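Local atomic coordinates of Mgp-operon protein 3 (Mycoplasma pneumoniae, PDB entry 6RJ1), a protein that is an extracellular adhesion protein of the human pathogen Mycoplasma pneumoniae, probably working in attachment to sugar-bearing host cells. Residues V368-P371 with G372-K375; P444-I447 with T448-H452. One frame throughout, in Å; residues are numbered along the deposited sequence.

Contact 1: V368-P371 with G372-K375; sequences VIVP and GLEK
With CG of E374 anti to its own carbonyl carbon (chi1 -50°) and the chain bent at chi2 (120°), the carboxylate folds back along the chain until OE1 lies 3.4 Å from CA of P371. In V370, CG1 is instead anti to the backbone N, which sets it beside L373: the two side chains run side by side and point the same way, CG1 of V370 meeting CD2 of L373 at 4.0 Å. Valine and leucine, both apolar, suit places where their methyls meet each other and also pack on helix 360-365, V370 on L363 and L373 on Q361 and H364.

The backbone between them is a type II beta turn from V370 to L373, closed by the bond from L373 N to V370 O (3.1 Å). Proline fits the second position because its ring already fixes phi near the required value, and glycine fits the third, where phi is positive and a side chain would run into the carbonyl oxygen of P371. The turn is braced by E374, whose OE1 accepts the N-H of G372 at 3.0 Å; the bond is fairly straight at the hydrogen, but the donor stands above the carboxylate plane, 49° out of it. The other oxygen of E374, OE2, passes I369 CG2 at 4.0 Å, a simple van der Waals touch on the methyl branch. Beyond it, the side chain of I369 packs against P444 and T448.

Contact 2: P444-I447 with T448-H452; sequences PNVI and TQLYH
The backbone comes in extended through P444 and N445 and then winds into the first turns of helix 446-454, with N445 at the N-cap position. From there the i to i+4 pattern sets in at once: Q449 N bonds to N445 O (3.1 Å), L450 N to V446 O (2.8 Å) and Y451 N to I447 O (3.0 Å). N445 O takes a second, weak bond from T448 N, as is common where a helix begins.

Proline suits the residue before the N-cap, where the chain is extended and no helical N-H is required of it. CB of P444 meets CG2 of T448 at 3.8 Å; this methyl, anti to the backbone N, is the branch that touches the ring, while OG1 bonds with V64 N. Q449 reaches back over the start of the helix. Its chain bends at chi2 (-71°) and crosses P444 at about a right angle, putting Q449 NE2 3.4 Å from P444 O in a weak hydrogen bond. An amide serves here because its two ends differ: NE2 gives to P444, and OE1 probably accepts from I369 N. One residue further along, V446 and L450 lie side by side, CG1 of V446 against CD1 of L450 at 3.8 Å, apolar types suited to a buried helix face.

Around this buried start of the helix, V446 and I447 make backbone hydrogen bonds with E234 and L232. Tyrosine suits position 451 by offering a ring that meets F84 edge-to-face and a hydroxyl that bonds with L134 O and S113 N. The side chains of I447 and L450 pack on W477 of strand 477-482, and those of I447 and Y451 on V64 of strand 64-66.

The two contacts run in series, far apart in sequence but touching in space, their centres about 13 Å apart. Contact 1 is a partly buried loop turn, with G372 exposed and a carboxylate serving the backbone; it packs on both helix 360-365 and helix 446-454. Contact 2 belongs to helix 446-454 and packs on strands 64-66 and 477-482; it is buried, mixing apolar packing with polar groups that find partners. They meet at I369, whose N probably donates to Q449 OE1 at 2.8 Å, and whose CG1 lies 3.7 Å from CG of H452. H452 ND1 also bonds with G367 O, just before contact 1 in the same loop.

Contact 1: V368-P371 with G372-K375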
ATOM      1  N   VAL A 368      -3.704 -11.268  -8.483  1.00 59.82           N
ATOM      2  CA  VAL A 368      -2.830 -12.391  -8.165  1.00 59.35           C
ATOM      3  C   VAL A 368      -3.156 -13.470  -9.203  1.00 65.24           C
ATOM      4  O   VAL A 368      -4.335 -13.695  -9.500  1.00 66.43           O
ATOM      5  CB  VAL A 368      -3.018 -12.856  -6.688  1.00 62.34           C
ATOM      6  CG1 VAL A 368      -2.386 -14.218  -6.431  1.00 61.96           C
ATOM      7  CG2 VAL A 368      -2.465 -11.823  -5.711  1.00 61.84           C
ATOM      8  N   ILE A 369      -2.123 -14.072  -9.813  1.00 61.95           N
ATOM      9  CA  ILE A 369      -2.303 -15.135 -10.810  1.00 61.87           C
ATOM     10  C   ILE A 369      -2.792 -16.405 -10.099  1.00 68.03           C
ATOM     11  O   ILE A 369      -2.032 -17.033  -9.356  1.00 67.59           O
ATOM     12  CB  ILE A 369      -1.026 -15.394 -11.678  1.00 64.22           C
ATOM     13  CG1 ILE A 369      -0.540 -14.110 -12.399  1.00 63.26           C
ATOM     14  CG2 ILE A 369      -1.243 -16.568 -12.664  1.00 64.78           C
ATOM     15  CD1 ILE A 369       0.928 -14.153 -12.847  1.00 64.54           C
ATOM     16  N   VAL A 370      -4.075 -16.737 -10.291  1.00 66.33           N
ATOM     17  CA  VAL A 370      -4.688 -17.940  -9.733  1.00 67.44           C
ATOM     18  C   VAL A 370      -5.023 -18.867 -10.915  1.00 75.62           C
ATOM     19  O   VAL A 370      -6.069 -18.697 -11.551  1.00 75.80           O
ATOM     20  CB  VAL A 370      -5.903 -17.662  -8.798  1.00 71.04           C
ATOM     21  CG1 VAL A 370      -6.455 -18.957  -8.209  1.00 70.23           C
ATOM     22  CG2 VAL A 370      -5.529 -16.693  -7.679  1.00 71.07           C
ATOM     23  N   PRO A 371      -4.112 -19.803 -11.272  1.00 75.18           N
ATOM     24  CA  PRO A 371      -4.390 -20.702 -12.414  1.00 75.81           C
ATOM     25  C   PRO A 371      -5.675 -21.515 -12.247  1.00 81.91           C
ATOM     26  O   PRO A 371      -5.941 -22.045 -11.170  1.00 80.49           O
ATOM     27  CB  PRO A 371      -3.134 -21.581 -12.499  1.00 77.25           C
ATOM     28  CG  PRO A 371      -2.075 -20.814 -11.761  1.00 81.69           C
ATOM     29  CD  PRO A 371      -2.807 -20.111 -10.656  1.00 77.17           C
ATOM     30  N   GLY A 372      -6.470 -21.561 -13.313  1.00 81.81           N
ATOM     31  CA  GLY A 372      -7.759 -22.246 -13.350  1.00 82.92           C
ATOM     32  C   GLY A 372      -8.917 -21.298 -13.112  1.00 89.84           C
ATOM     33  O   GLY A 372     -10.082 -21.693 -13.233  1.00 90.05           O
ATOM     34  N   LEU A 373      -8.590 -20.035 -12.769  1.00 87.67           N
ATOM     35  CA  LEU A 373      -9.522 -18.940 -12.501  1.00 88.12           C
ATOM     36  C   LEU A 373      -9.328 -17.770 -13.485  1.00 95.38           C
ATOM     37  O   LEU A 373     -10.009 -16.750 -13.353  1.00 95.03           O
ATOM     38  CB  LEU A 373      -9.338 -18.451 -11.054  1.00 87.81           C
ATOM     39  CG  LEU A 373     -10.366 -18.911 -10.035  1.00 91.59           C
ATOM     40  CD1 LEU A 373     -10.174 -20.379  -9.672  1.00 91.87           C
ATOM     41  CD2 LEU A 373     -10.282 -18.070  -8.796  1.00 92.06           C
ATOM     42  N   GLU A 374      -8.417 -17.919 -14.469  1.00 94.51           N
ATOM     43  CA  GLU A 374      -8.143 -16.891 -15.482  1.00 95.77           C
ATOM     44  C   GLU A 374      -9.225 -16.864 -16.577  1.00101.87           C
ATOM     45  O   GLU A 374      -9.761 -17.917 -16.940  1.00101.27           O
ATOM     46  CB  GLU A 374      -6.757 -17.073 -16.114  1.00 97.34           C
ATOM     47  CG  GLU A 374      -5.617 -17.234 -15.123  1.00109.55           C
ATOM     48  CD  GLU A 374      -4.862 -18.545 -15.254  1.00133.86           C
ATOM     49  OE1 GLU A 374      -5.519 -19.606 -15.372  1.00125.71           O
ATOM     50  OE2 GLU A 374      -3.610 -18.509 -15.247  1.00130.79           O
ATOM     51  N   LYS A 375      -9.506 -15.650 -17.110  1.00100.18           N
ATOM     52  CA  LYS A 375     -10.511 -15.303 -18.137  1.00100.91           C
ATOM     53  C   LYS A 375     -10.593 -16.255 -19.363  1.00105.95           C
ATOM     54  O   LYS A 375     -11.694 -16.661 -19.748  1.00105.33           O
ATOM     55  CB  LYS A 375     -10.326 -13.843 -18.617  1.00103.85           C
ATOM     56  CG  LYS A 375      -8.896 -13.463 -19.025  1.00119.47           C
ATOM     57  CD  LYS A 375      -8.862 -12.228 -19.910  1.00127.62           C
ATOM     58  CE  LYS A 375      -7.537 -12.078 -20.614  1.00131.95           C
ATOM     59  NZ  LYS A 375      -7.610 -11.060 -21.688  1.00138.02           N
TER

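Contact 2: P444-I447 with T448-H452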
ATOM      1  N   PRO A 444       1.691 -19.518  -8.892  1.00 71.57           N
ATOM      2  CA  PRO A 444       3.087 -19.204  -9.251  1.00 70.59           C
ATOM      3  C   PRO A 444       3.845 -18.477  -8.119  1.00 71.49           C
ATOM      4  O   PRO A 444       3.221 -17.956  -7.193  1.00 70.52           O
ATOM      5  CB  PRO A 444       2.937 -18.295 -10.481  1.00 72.30           C
ATOM      6  CG  PRO A 444       1.543 -18.509 -10.962  1.00 76.74           C
ATOM      7  CD  PRO A 444       0.749 -18.768  -9.744  1.00 72.72           C
ATOM      8  N   ASN A 445       5.196 -18.449  -8.207  1.00 67.26           N
ATOM      9  CA  ASN A 445       6.167 -17.830  -7.275  1.00 66.21           C
ATOM     10  C   ASN A 445       5.709 -16.474  -6.706  1.00 65.91           C
ATOM     11  O   ASN A 445       4.966 -15.746  -7.368  1.00 63.96           O
ATOM     12  CB  ASN A 445       7.522 -17.583  -7.986  1.00 66.99           C
ATOM     13  CG  ASN A 445       8.104 -18.746  -8.722  1.00113.47           C
ATOM     14  OD1 ASN A 445       9.004 -19.434  -8.227  1.00115.32           O
ATOM     15  ND2 ASN A 445       7.618 -18.985  -9.934  1.00111.61           N
ATOM     16  N   VAL A 446       6.240 -16.106  -5.519  1.00 60.05           N
ATOM     17  CA  VAL A 446       6.012 -14.805  -4.894  1.00 58.81           C
ATOM     18  C   VAL A 446       6.562 -13.720  -5.849  1.00 64.21           C
ATOM     19  O   VAL A 446       5.891 -12.711  -6.085  1.00 63.40           O
ATOM     20  CB  VAL A 446       6.658 -14.736  -3.483  1.00 61.07           C
ATOM     21  CG1 VAL A 446       6.699 -13.306  -2.937  1.00 60.10           C
ATOM     22  CG2 VAL A 446       5.944 -15.665  -2.506  1.00 60.72           C
ATOM     23  N   ILE A 447       7.752 -13.980  -6.445  1.00 61.95           N
ATOM     24  CA  ILE A 447       8.425 -13.066  -7.373  1.00 61.97           C
ATOM     25  C   ILE A 447       7.587 -12.815  -8.648  1.00 66.53           C
ATOM     26  O   ILE A 447       7.563 -11.680  -9.141  1.00 67.98           O
ATOM     27  CB  ILE A 447       9.894 -13.501  -7.665  1.00 64.54           C
ATOM     28  CG1 ILE A 447      10.708 -12.356  -8.309  1.00 64.74           C
ATOM     29  CG2 ILE A 447      10.001 -14.805  -8.465  1.00 64.17           C
ATOM     30  CD1 ILE A 447      10.958 -11.144  -7.421  1.00 69.36           C
ATOM     31  N   THR A 448       6.875 -13.846  -9.145  1.00 61.04           N
ATOM     32  CA  THR A 448       5.991 -13.740 -10.310  1.00 59.24           C
ATOM     33  C   THR A 448       4.784 -12.862  -9.934  1.00 62.09           C
ATOM     34  O   THR A 448       4.416 -11.959 -10.692  1.00 62.09           O
ATOM     35  CB  THR A 448       5.564 -15.150 -10.747  1.00 60.08           C
ATOM     36  OG1 THR A 448       6.725 -15.908 -11.068  1.00 57.76           O
ATOM     37  CG2 THR A 448       4.593 -15.138 -11.918  1.00 54.56           C
ATOM     38  N   GLN A 449       4.185 -13.129  -8.747  1.00 57.72           N
ATOM     39  CA  GLN A 449       3.030 -12.398  -8.223  1.00 57.33           C
ATOM     40  C   GLN A 449       3.375 -10.953  -7.998  1.00 60.60           C
ATOM     41  O   GLN A 449       2.542 -10.096  -8.271  1.00 60.89           O
ATOM     42  CB  GLN A 449       2.486 -13.012  -6.925  1.00 58.35           C
ATOM     43  CG  GLN A 449       2.125 -14.495  -6.994  1.00 66.77           C
ATOM     44  CD  GLN A 449       0.902 -14.841  -7.806  1.00 72.23           C
ATOM     45  OE1 GLN A 449       0.324 -14.019  -8.534  1.00 63.12           O
ATOM     46  NE2 GLN A 449       0.480 -16.086  -7.684  1.00 57.15           N
ATOM     47  N   LEU A 450       4.605 -10.679  -7.529  1.00 56.38           N
ATOM     48  CA  LEU A 450       5.082  -9.318  -7.317  1.00 55.93           C
ATOM     49  C   LEU A 450       5.264  -8.612  -8.663  1.00 62.56           C
ATOM     50  O   LEU A 450       4.928  -7.432  -8.762  1.00 63.15           O
ATOM     51  CB  LEU A 450       6.373  -9.270  -6.481  1.00 55.13           C
ATOM     52  CG  LEU A 450       6.275  -9.680  -5.012  1.00 58.40           C
ATOM     53  CD1 LEU A 450       7.647  -9.936  -4.432  1.00 58.13           C
ATOM     54  CD2 LEU A 450       5.523  -8.660  -4.191  1.00 59.30           C
ATOM     55  N   TYR A 451       5.729  -9.330  -9.710  1.00 59.36           N
ATOM     56  CA  TYR A 451       5.859  -8.708 -11.027  1.00 59.46           C
ATOM     57  C   TYR A 451       4.488  -8.346 -11.612  1.00 65.12           C
ATOM     58  O   TYR A 451       4.279  -7.195 -12.006  1.00 65.44           O
ATOM     59  CB  TYR A 451       6.699  -9.545 -12.015  1.00 60.41           C
ATOM     60  CG  TYR A 451       6.777  -8.898 -13.386  1.00 62.61           C
ATOM     61  CD1 TYR A 451       7.662  -7.848 -13.636  1.00 64.10           C
ATOM     62  CD2 TYR A 451       5.898  -9.264 -14.405  1.00 63.51           C
ATOM     63  CE1 TYR A 451       7.690  -7.204 -14.871  1.00 64.25           C
ATOM     64  CE2 TYR A 451       5.912  -8.620 -15.640  1.00 63.86           C
ATOM     65  CZ  TYR A 451       6.813  -7.597 -15.870  1.00 70.69           C
ATOM     66  OH  TYR A 451       6.831  -6.982 -17.091  1.00 73.08           O
ATOM     67  N   HIS A 452       3.564  -9.330 -11.659  1.00 61.95           N
ATOM     68  CA  HIS A 452       2.204  -9.170 -12.186  1.00 61.31           C
ATOM     69  C   HIS A 452       1.416  -8.068 -11.475  1.00 64.69           C
ATOM     70  O   HIS A 452       0.762  -7.276 -12.145  1.00 64.73           O
ATOM     71  CB  HIS A 452       1.450 -10.501 -12.141  1.00 61.82           C
ATOM     72  CG  HIS A 452       0.193 -10.504 -12.948  1.00 64.78           C
ATOM     73  ND1 HIS A 452      -1.036 -10.326 -12.356  1.00 66.48           N
ATOM     74  CD2 HIS A 452       0.018 -10.663 -14.280  1.00 66.27           C
ATOM     75  CE1 HIS A 452      -1.922 -10.392 -13.335  1.00 65.80           C
ATOM     76  NE2 HIS A 452      -1.331 -10.592 -14.513  1.00 66.04           N
TER